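Local coordinates for protein sugar phosphate isomerase/epimerase (Parabacteroides distasonis, PDB 3OBE) that probably acts as an isomerase or epimerase on sugar-type substrates within a TIM-barrel fold, its substrate not being established, at residues Tyr199-Asp209 and Trp232-Phe240; Phe259-Tyr267 and Tyr297-Lys305. All coordinates share one frame; numbering follows the deposited sequence. Where two conformers were deposited one is given.

Interaction 1: residues Tyr199-Asp209 and Trp232-Phe240; sequences YIEELFLKNTD and WMENYPNRF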
loop_
_atom_site.group_PDB
_atom_site.type_symbol
_atom_site.label_atom_id
_atom_site.label_comp_id
_atom_site.label_asym_id
_atom_site.label_seq_id
_atom_site.Cartn_x
_atom_site.Cartn_y
_atom_site.Cartn_z
ATOM N N TYR A 199 2.362 10.848 18.158
ATOM C CA TYR A 199 2.600 9.786 17.209
ATOM C C TYR A 199 3.084 10.341 15.884
ATOM O O TYR A 199 2.545 11.329 15.365
ATOM C CB TYR A 199 1.336 8.994 16.946
ATOM C CG TYR A 199 0.830 8.198 18.094
ATOM C CD1 TYR A 199 1.577 7.144 18.621
ATOM C CD2 TYR A 199 -0.461 8.430 18.580
ATOM C CE1 TYR A 199 1.075 6.390 19.651
ATOM C CE2 TYR A 199 -0.982 7.644 19.583
ATOM C CZ TYR A 199 -0.207 6.647 20.103
ATOM O OH TYR A 199 -0.706 5.907 21.139
ATOM N N ILE A 200 4.087 9.694 15.316
ATOM C CA ILE A 200 4.555 10.071 13.986
ATOM C C ILE A 200 3.420 10.074 12.948
ATOM O O ILE A 200 3.278 11.008 12.141
ATOM C CB ILE A 200 5.764 9.227 13.549
ATOM C CG1 ILE A 200 6.985 9.548 14.448
ATOM C CG2 ILE A 200 6.118 9.530 12.065
ATOM C CD1 ILE A 200 8.141 8.515 14.294
ATOM N N GLU A 201 2.625 9.015 12.922
ATOM C CA GLU A 201 1.515 8.923 11.986
ATOM C C GLU A 201 0.595 10.147 12.115
ATOM O O GLU A 201 0.144 10.708 11.112
ATOM C CB GLU A 201 0.723 7.620 12.207
ATOM C CG GLU A 201 -0.319 7.307 11.151
ATOM C CD GLU A 201 0.168 6.770 9.823
ATOM O OE1 GLU A 201 1.399 6.653 9.607
ATOM O OE2 GLU A 201 -0.726 6.462 8.962
ATOM N N GLU A 202 0.285 10.531 13.361
ATOM C CA GLU A 202 -0.542 11.694 13.623
ATOM C C GLU A 202 0.048 12.968 13.064
ATOM O O GLU A 202 -0.651 13.806 12.496
ATOM C CB GLU A 202 -0.860 11.815 15.139
ATOM C CG GLU A 202 -1.604 13.047 15.525
ATOM C CD GLU A 202 -2.042 13.060 16.974
ATOM O OE1 GLU A 202 -1.990 12.023 17.617
ATOM O OE2 GLU A 202 -2.415 14.121 17.460
ATOM N N LEU A 203 1.355 13.159 13.243
ATOM C CA LEU A 203 2.019 14.294 12.698
ATOM C C LEU A 203 1.928 14.331 11.157
ATOM O O LEU A 203 1.719 15.401 10.582
ATOM C CB LEU A 203 3.475 14.351 13.158
ATOM C CG LEU A 203 3.649 14.640 14.635
ATOM C CD1 LEU A 203 5.126 14.274 15.014
ATOM C CD2 LEU A 203 3.262 16.111 14.946
ATOM N N PHE A 204 2.091 13.188 10.508
ATOM C CA PHE A 204 1.976 13.134 9.057
ATOM C C PHE A 204 0.553 13.474 8.623
ATOM O O PHE A 204 0.353 14.272 7.699
ATOM C CB PHE A 204 2.328 11.763 8.476
ATOM C CG PHE A 204 3.765 11.378 8.515
ATOM C CD1 PHE A 204 4.800 12.264 8.762
ATOM C CD2 PHE A 204 4.088 10.068 8.306
ATOM C CE1 PHE A 204 6.129 11.830 8.755
ATOM C CE2 PHE A 204 5.377 9.644 8.290
ATOM C CZ PHE A 204 6.413 10.505 8.531
ATOM N N LEU A 205 -0.432 12.927 9.299
ATOM C CA LEU A 205 -1.825 13.296 9.018
ATOM C C LEU A 205 -2.101 14.779 9.145
ATOM O O LEU A 205 -2.723 15.404 8.258
ATOM C CB LEU A 205 -2.760 12.479 9.919
ATOM C CG LEU A 205 -2.833 10.991 9.543
ATOM C CD1 LEU A 205 -3.177 10.114 10.761
ATOM C CD2 LEU A 205 -3.877 10.719 8.444
ATOM N N LYS A 206 -1.695 15.328 10.270
ATOM C CA LYS A 206 -2.006 16.730 10.575
ATOM C C LYS A 206 -1.243 17.718 9.742
ATOM O O LYS A 206 -1.701 18.865 9.555
ATOM C CB LYS A 206 -1.828 17.033 12.044
ATOM C CG LYS A 206 -2.666 16.081 12.889
ATOM C CD LYS A 206 -3.760 16.665 13.644
ATOM C CE LYS A 206 -4.063 15.800 14.854
ATOM N NZ LYS A 206 -5.217 16.307 15.610
ATOM N N ASN A 207 -0.106 17.302 9.188
ATOM C CA ASN A 207 0.730 18.211 8.414
ATOM C C ASN A 207 0.704 17.969 6.899
ATOM O O ASN A 207 1.458 18.597 6.173
ATOM C CB ASN A 207 2.171 18.177 8.950
ATOM C CG ASN A 207 2.263 18.863 10.298
ATOM O OD1 ASN A 207 2.163 20.081 10.374
ATOM N ND2 ASN A 207 2.379 18.084 11.370
ATOM N N THR A 208 -0.197 17.099 6.443
ATOM C CA THR A 208 -0.414 16.880 5.000
ATOM C C THR A 208 -1.829 17.286 4.614
ATOM O O THR A 208 -2.739 17.259 5.423
ATOM C CB THR A 208 -0.155 15.431 4.547
ATOM O OG1 THR A 208 -0.923 14.505 5.313
ATOM C CG2 THR A 208 1.320 15.079 4.727
ATOM N N ASP A 209 -1.945 17.736 3.381
ATOM C CA ASP A 209 -3.212 18.205 2.822
ATOM C C ASP A 209 -4.010 17.040 2.321
ATOM O O ASP A 209 -3.504 16.310 1.447
ATOM C CB ASP A 209 -2.869 19.104 1.632
ATOM C CG ASP A 209 -4.062 19.802 1.021
ATOM O OD1 ASP A 209 -5.229 19.325 1.072
ATOM O OD2 ASP A 209 -3.801 20.867 0.397
ATOM N N TRP A 232 -7.954 4.571 14.498
ATOM C CA TRP A 232 -7.303 5.461 13.537
ATOM C C TRP A 232 -8.235 5.827 12.367
ATOM O O TRP A 232 -8.332 6.997 12.005
ATOM C CB TRP A 232 -5.972 4.903 13.075
ATOM C CG TRP A 232 -4.962 5.023 14.132
ATOM C CD1 TRP A 232 -4.766 4.174 15.183
ATOM C CD2 TRP A 232 -4.017 6.091 14.297
ATOM N NE1 TRP A 232 -3.749 4.626 15.977
ATOM C CE2 TRP A 232 -3.277 5.810 15.462
ATOM C CE3 TRP A 232 -3.743 7.282 13.585
ATOM C CZ2 TRP A 232 -2.252 6.653 15.915
ATOM C CZ3 TRP A 232 -2.738 8.136 14.058
ATOM C CH2 TRP A 232 -2.005 7.807 15.183
HETATM N N MSE A 233 -8.913 4.822 11.818
HETATM C CA MSE A 233 -9.875 5.013 10.728
HETATM C C MSE A 233 -11.015 5.942 11.142
HETATM O O MSE A 233 -11.401 6.853 10.397
HETATM C CB MSE A 233 -10.379 3.638 10.242
HETATM C CG MSE A 233 -9.274 2.762 9.619
HETATM SE SE MSE A 233 -9.742 0.857 9.549
HETATM C CE MSE A 233 -11.064 0.817 8.114
ATOM N N GLU A 234 -11.527 5.762 12.361
ATOM C CA GLU A 234 -12.577 6.601 12.890
ATOM C C GLU A 234 -12.117 8.046 13.106
ATOM O O GLU A 234 -12.897 8.980 12.931
ATOM C CB GLU A 234 -13.089 6.008 14.217
ATOM C CG GLU A 234 -14.176 6.753 14.829
ATOM C CD GLU A 234 -15.476 6.804 13.938
ATOM O OE1 GLU A 234 -15.720 5.952 12.999
ATOM O OE2 GLU A 234 -16.236 7.734 14.208
ATOM N N ASN A 235 -10.847 8.245 13.450
ATOM C CA ASN A 235 -10.395 9.594 13.737
ATOM C C ASN A 235 -9.974 10.383 12.500
ATOM O O ASN A 235 -9.940 11.607 12.546
ATOM C CB ASN A 235 -9.267 9.560 14.747
ATOM C CG ASN A 235 -9.760 9.230 16.140
ATOM O OD1 ASN A 235 -10.973 9.280 16.422
ATOM N ND2 ASN A 235 -8.824 8.921 17.031
ATOM N N TYR A 236 -9.652 9.684 11.419
ATOM C CA TYR A 236 -9.161 10.312 10.174
ATOM C C TYR A 236 -9.853 9.673 8.979
ATOM O O TYR A 236 -9.226 9.122 8.074
ATOM C CB TYR A 236 -7.633 10.179 10.055
ATOM C CG TYR A 236 -6.894 10.724 11.231
ATOM C CD1 TYR A 236 -6.541 12.037 11.273
ATOM C CD2 TYR A 236 -6.574 9.911 12.315
ATOM C CE1 TYR A 236 -5.868 12.540 12.363
ATOM C CE2 TYR A 236 -5.874 10.418 13.436
ATOM C CZ TYR A 236 -5.550 11.735 13.443
ATOM O OH TYR A 236 -4.841 12.277 14.551
ATOM N N PRO A 237 -11.208 9.802 8.934
ATOM C CA PRO A 237 -11.971 8.948 8.031
ATOM C C PRO A 237 -11.752 9.250 6.551
ATOM O O PRO A 237 -11.874 8.347 5.725
ATOM C CB PRO A 237 -13.404 9.242 8.427
ATOM C CG PRO A 237 -13.414 10.508 9.127
ATOM C CD PRO A 237 -12.053 10.561 9.825
ATOM N N ASN A 238 -11.401 10.500 6.248
ATOM C CA ASN A 238 -11.198 10.911 4.862
ATOM C C ASN A 238 -9.761 10.763 4.425
ATOM O O ASN A 238 -9.449 11.008 3.261
ATOM C CB ASN A 238 -11.640 12.380 4.667
ATOM C CG ASN A 238 -10.883 13.359 5.565
ATOM O OD1 ASN A 238 -10.566 13.059 6.747
ATOM N ND2 ASN A 238 -10.622 14.553 5.037
ATOM N N ARG A 239 -8.882 10.332 5.316
ATOM C CA ARG A 239 -7.440 10.255 4.988
ATOM C C ARG A 239 -6.937 8.850 4.623
ATOM O O ARG A 239 -6.034 8.696 3.811
ATOM C CB ARG A 239 -6.602 10.761 6.145
ATOM C CG ARG A 239 -6.964 12.141 6.680
ATOM C CD ARG A 239 -7.051 13.241 5.658
ATOM N NE ARG A 239 -5.848 13.339 4.853
ATOM C CZ ARG A 239 -4.724 13.905 5.275
ATOM N NH1 ARG A 239 -4.643 14.409 6.495
ATOM N NH2 ARG A 239 -3.683 13.957 4.459
ATOM N N PHE A 240 -7.548 7.825 5.222
ATOM C CA PHE A 240 -7.192 6.449 4.958
ATOM C C PHE A 240 -7.996 5.949 3.786
ATOM O O PHE A 240 -9.121 5.474 3.957
ATOM C CB PHE A 240 -7.419 5.646 6.246
ATOM C CG PHE A 240 -6.455 5.983 7.321
ATOM C CD1 PHE A 240 -5.100 5.810 7.106
ATOM C CD2 PHE A 240 -6.860 6.484 8.559
ATOM C CE1 PHE A 240 -4.172 6.120 8.097
ATOM C CE2 PHE A 240 -5.922 6.801 9.512
ATOM C CZ PHE A 240 -4.608 6.599 9.293
#
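Leu205 and Arg239 bring the two backbones closest, their CA atoms 7.6 Å apart, where helix 200-207 passes the end of helix 229-235 and the loop after it. Leu205 lies at the middle of the contact, and its forked end lets one methyl meet the aromatic rings and the other the arginine. Leu205 CD1 sits over the centre of the Tyr236 ring, 3.6 Å from the centroid in a CH-pi contact, and also meets the edge of Trp232; CD2 rests against CB of Arg239. Trp232, broad and flat, points the edge of its six-membered ring at the face of Tyr199, an offset edge-to-face pair with planes at 64°. Arg239 is bent at chi2 and chi3 (-52° and -53°), which turns its guanidinium toward the backbone at Leu205 and Thr208. Arg239 NH1 gives a hydrogen bond to Leu205 O (2.8 Å), in the guanidinium plane, and Arg239 NH2 one to Thr208 OG1 (2.9 Å). Replacing Arg239 by a methionine would probably leave Leu205 O and Thr208 OG1 without these donors and this part of the chain less firmly tied to the loop. Thr208 OG1 also bonds Phe204 O. Strand 213-218 packs against both segments: Leu205 and Phe240 touch Phe215, and Arg239 NH2 also reaches Val213 O, while helix 142-160 flanks helix 200-207.

Interaction 2: residues Phe259-Tyr267 and Tyr297-Lys305; sequences FPNIFKKAY and YLQAAPFVK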
loop_
_atom_site.group_PDB
_atom_site.type_symbol
_atom_site.label_atom_id
_atom_site.label_comp_id
_atom_site.label_asym_id
_atom_site.label_seq_id
_atom_site.Cartn_x
_atom_site.Cartn_y
_atom_site.Cartn_z
ATOM N N PHE A 259 -11.004 -8.634 11.403
ATOM C CA PHE A 259 -11.322 -8.223 10.044
ATOM C C PHE A 259 -12.789 -7.840 9.898
ATOM O O PHE A 259 -13.081 -6.894 9.185
ATOM C CB PHE A 259 -10.833 -9.257 9.026
ATOM C CG PHE A 259 -9.336 -9.246 8.879
ATOM C CD1 PHE A 259 -8.711 -8.091 8.422
ATOM C CD2 PHE A 259 -8.564 -10.319 9.256
ATOM C CE1 PHE A 259 -7.341 -7.997 8.316
ATOM C CE2 PHE A 259 -7.161 -10.216 9.143
ATOM C CZ PHE A 259 -6.593 -9.079 8.649
ATOM N N PRO A 260 -13.714 -8.506 10.623
ATOM C CA PRO A 260 -15.107 -8.036 10.489
ATOM C C PRO A 260 -15.241 -6.571 10.872
ATOM O O PRO A 260 -15.864 -5.802 10.167
ATOM C CB PRO A 260 -15.864 -8.964 11.417
ATOM C CG PRO A 260 -15.147 -10.254 11.291
ATOM C CD PRO A 260 -13.677 -9.833 11.276
ATOM N N ASN A 261 -14.580 -6.151 11.954
ATOM C CA ASN A 261 -14.641 -4.734 12.339
ATOM C C ASN A 261 -13.856 -3.792 11.466
ATOM O O ASN A 261 -14.288 -2.666 11.261
ATOM C CB ASN A 261 -14.220 -4.539 13.778
ATOM C CG ASN A 261 -15.264 -5.012 14.764
ATOM O OD1 ASN A 261 -16.455 -5.262 14.451
ATOM N ND2 ASN A 261 -14.828 -5.143 16.007
ATOM N N ILE A 262 -12.684 -4.228 10.994
ATOM C CA ILE A 262 -11.861 -3.435 10.086
ATOM C C ILE A 262 -12.606 -3.147 8.791
ATOM O O ILE A 262 -12.689 -1.982 8.359
ATOM C CB ILE A 262 -10.509 -4.113 9.836
ATOM C CG1 ILE A 262 -9.651 -4.026 11.106
ATOM C CG2 ILE A 262 -9.786 -3.537 8.615
ATOM C CD1 ILE A 262 -8.469 -4.963 11.128
ATOM N N PHE A 263 -13.208 -4.183 8.227
ATOM C CA PHE A 263 -13.980 -4.011 6.994
ATOM C C PHE A 263 -15.255 -3.206 7.201
ATOM O O PHE A 263 -15.539 -2.328 6.410
ATOM C CB PHE A 263 -14.258 -5.364 6.355
ATOM C CG PHE A 263 -13.135 -5.840 5.498
ATOM C CD1 PHE A 263 -12.949 -5.372 4.210
ATOM C CD2 PHE A 263 -12.220 -6.746 6.006
ATOM C CE1 PHE A 263 -11.872 -5.791 3.479
ATOM C CE2 PHE A 263 -11.196 -7.155 5.276
ATOM C CZ PHE A 263 -11.000 -6.689 4.016
ATOM N N LYS A 264 -15.972 -3.425 8.295
ATOM C CA LYS A 264 -17.130 -2.597 8.617
ATOM C C LYS A 264 -16.754 -1.114 8.656
ATOM O O LYS A 264 -17.435 -0.300 8.035
ATOM C CB LYS A 264 -17.752 -3.044 9.956
ATOM C CG LYS A 264 -18.978 -2.274 10.379
ATOM C CD LYS A 264 -19.412 -2.723 11.820
ATOM N N LYS A 265 -15.650 -0.771 9.328
ATOM C CA LYS A 265 -15.257 0.620 9.426
ATOM C C LYS A 265 -14.772 1.140 8.064
ATOM O O LYS A 265 -15.028 2.295 7.710
ATOM C CB LYS A 265 -14.140 0.809 10.445
ATOM C CG LYS A 265 -13.814 2.288 10.717
ATOM C CD LYS A 265 -15.015 3.116 11.202
ATOM C CE LYS A 265 -15.487 2.688 12.595
ATOM N NZ LYS A 265 -16.610 3.468 13.125
ATOM N N ALA A 266 -14.086 0.278 7.310
ATOM C CA ALA A 266 -13.566 0.654 5.988
ATOM C C ALA A 266 -14.687 1.119 5.091
ATOM O O ALA A 266 -14.552 2.139 4.387
ATOM C CB ALA A 266 -12.829 -0.548 5.326
ATOM N N TYR A 267 -15.782 0.365 5.080
ATOM C CA TYR A 267 -16.919 0.763 4.245
ATOM C C TYR A 267 -17.619 1.996 4.751
ATOM O O TYR A 267 -18.143 2.772 3.936
ATOM C CB TYR A 267 -17.882 -0.383 3.988
ATOM C CG TYR A 267 -17.145 -1.526 3.343
ATOM C CD1 TYR A 267 -16.406 -1.322 2.184
ATOM C CD2 TYR A 267 -17.197 -2.819 3.883
ATOM C CE1 TYR A 267 -15.742 -2.387 1.576
ATOM C CE2 TYR A 267 -16.544 -3.844 3.311
ATOM C CZ TYR A 267 -15.805 -3.640 2.166
ATOM O OH TYR A 267 -15.132 -4.696 1.570
ATOM N N TYR A 297 -10.559 -16.740 1.998
ATOM C CA TYR A 297 -11.182 -16.147 3.192
ATOM C C TYR A 297 -11.961 -14.892 2.839
ATOM O O TYR A 297 -13.112 -14.700 3.259
ATOM C CB TYR A 297 -10.092 -15.807 4.202
ATOM C CG TYR A 297 -10.547 -15.022 5.420
ATOM C CD1 TYR A 297 -11.181 -15.636 6.491
ATOM C CD2 TYR A 297 -10.313 -13.651 5.480
ATOM C CE1 TYR A 297 -11.558 -14.907 7.581
ATOM C CE2 TYR A 297 -10.656 -12.935 6.580
ATOM C CZ TYR A 297 -11.283 -13.553 7.617
ATOM O OH TYR A 297 -11.626 -12.792 8.728
ATOM N N LEU A 298 -11.344 -14.033 2.053
ATOM C CA LEU A 298 -11.943 -12.726 1.771
ATOM C C LEU A 298 -13.138 -12.905 0.836
ATOM O O LEU A 298 -14.149 -12.204 0.960
ATOM C CB LEU A 298 -10.920 -11.799 1.154
ATOM C CG LEU A 298 -9.792 -11.357 2.103
ATOM C CD1 LEU A 298 -8.748 -10.556 1.320
ATOM C CD2 LEU A 298 -10.343 -10.532 3.337
ATOM N N GLN A 299 -13.009 -13.833 -0.107
ATOM C CA GLN A 299 -14.070 -14.074 -1.041
ATOM C C GLN A 299 -15.281 -14.663 -0.313
ATOM O O GLN A 299 -16.413 -14.325 -0.666
ATOM C CB GLN A 299 -13.628 -15.009 -2.152
ATOM C CG GLN A 299 -12.538 -14.398 -3.024
ATOM C CD GLN A 299 -13.071 -13.570 -4.169
ATOM O OE1 GLN A 299 -12.829 -12.344 -4.264
ATOM N NE2 GLN A 299 -13.759 -14.228 -5.057
ATOM N N ALA A 300 -15.067 -15.546 0.673
ATOM C CA ALA A 300 -16.191 -16.185 1.397
ATOM C C ALA A 300 -16.734 -15.304 2.532
ATOM O O ALA A 300 -17.823 -15.556 3.027
ATOM C CB ALA A 300 -15.746 -17.540 1.958
ATOM N N ALA A 301 -15.967 -14.309 2.959
ATOM C CA ALA A 301 -16.324 -13.519 4.148
ATOM C C ALA A 301 -17.539 -12.648 3.803
ATOM O O ALA A 301 -17.476 -11.850 2.896
ATOM C CB ALA A 301 -15.175 -12.654 4.533
ATOM N N PRO A 302 -18.631 -12.766 4.563
ATOM C CA PRO A 302 -19.746 -11.911 4.224
ATOM C C PRO A 302 -19.558 -10.431 4.549
ATOM O O PRO A 302 -20.291 -9.597 3.991
ATOM C CB PRO A 302 -20.910 -12.494 5.014
ATOM C CG PRO A 302 -20.286 -13.268 6.083
ATOM C CD PRO A 302 -18.963 -13.741 5.607
ATOM N N PHE A 303 -18.601 -10.094 5.422
ATOM C CA PHE A 303 -18.308 -8.705 5.741
ATOM C C PHE A 303 -17.394 -8.011 4.743
ATOM O O PHE A 303 -17.128 -6.800 4.868
ATOM C CB PHE A 303 -17.682 -8.617 7.168
ATOM C CG PHE A 303 -16.574 -9.603 7.393
ATOM C CD1 PHE A 303 -15.262 -9.293 7.080
ATOM C CD2 PHE A 303 -16.856 -10.837 7.955
ATOM C CE1 PHE A 303 -14.247 -10.212 7.306
ATOM C CE2 PHE A 303 -15.850 -11.786 8.147
ATOM C CZ PHE A 303 -14.562 -11.460 7.833
ATOM N N VAL A 304 -16.876 -8.775 3.774
ATOM C CA VAL A 304 -16.065 -8.230 2.685
ATOM C C VAL A 304 -16.987 -8.107 1.490
ATOM O O VAL A 304 -17.685 -9.053 1.145
ATOM C CB VAL A 304 -14.875 -9.109 2.354
ATOM C CG1 VAL A 304 -14.073 -8.549 1.134
ATOM C CG2 VAL A 304 -13.948 -9.284 3.613
ATOM N N LYS A 305 -17.030 -6.898 0.933
ATOM C CA LYS A 305 -17.992 -6.544 -0.098
ATOM C C LYS A 305 -17.364 -6.726 -1.455
ATOM O O LYS A 305 -16.129 -6.770 -1.584
ATOM C CB LYS A 305 -18.471 -5.097 0.065
ATOM C CG LYS A 305 -19.319 -4.822 1.329
ATOM C CD LYS A 305 -20.033 -6.078 1.916
ATOM C CE LYS A 305 -20.730 -5.805 3.266
ATOM N NZ LYS A 305 -21.759 -6.832 3.538
ATOM O OXT LYS A 305 -18.129 -6.885 -2.410
HETATM O O HOH W 1 -14.197 -4.285 -0.631
#
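Tyr267 reaches from helix 259-269 to the C-terminal tail, and its ring can be followed outward from a CB set on the side facing that tail. Tyr267 CD2 lies 3.9 Å from Lys305 CG, and CE2 comes closer to the same methylene, which sits over the ring face toward the rim, while Phe303 O lies at the ring edge. CZ then meets CB and N of Lys305. At the tip, Tyr267 OH accepts a nearly straight hydrogen bond from Lys305 N (3.0 Å, 171°); a water donates to Lys305 O. A tyrosine suits this place because it offers a flat face to the aliphatic part of a lysine and a polar end to a backbone amide. One turn earlier, Phe263 carries Val304 CG2 over the centre of its ring, 3.7 Å from the centroid. Phe303 has its CG between the backbone N and the carbonyl carbon (chi1 48°), which directs the ring at the start of the helix; Pro260 CG covers one face, 3.6 Å from Phe303 CE2, and Ala301 CB the opposite one. Tyr297 OH approaches Phe259 CB. Ala301 to Val304 form a type I turn that brings the tail back from helix 287-300. This is packing between successive outer helices of a TIM barrel, with the C-terminal tail laid between them.

From the N terminus, interaction 1 comes first: the chain leaves helix 200-207, runs through strand 213-218 and helix 219-224, and returns with helix 229-235 and its loop, closing a loop of 22 residues. Interaction 2 opens only later, at helix 259-269, and closes across 29 residues, through strand 273-276 and helix 287-300, at the C terminus. The two are in series, neither nested nor crossed, with centres about 22 Å apart. They nonetheless meet where helices 229-235 and 259-269 lie side by side: Glu234 forms a salt bridge with Lys265, and Met233 CB packs against Lys265 CG. Each interaction joins its own pair of helices, and these bridging contacts link the pairs around the outside of the barrel.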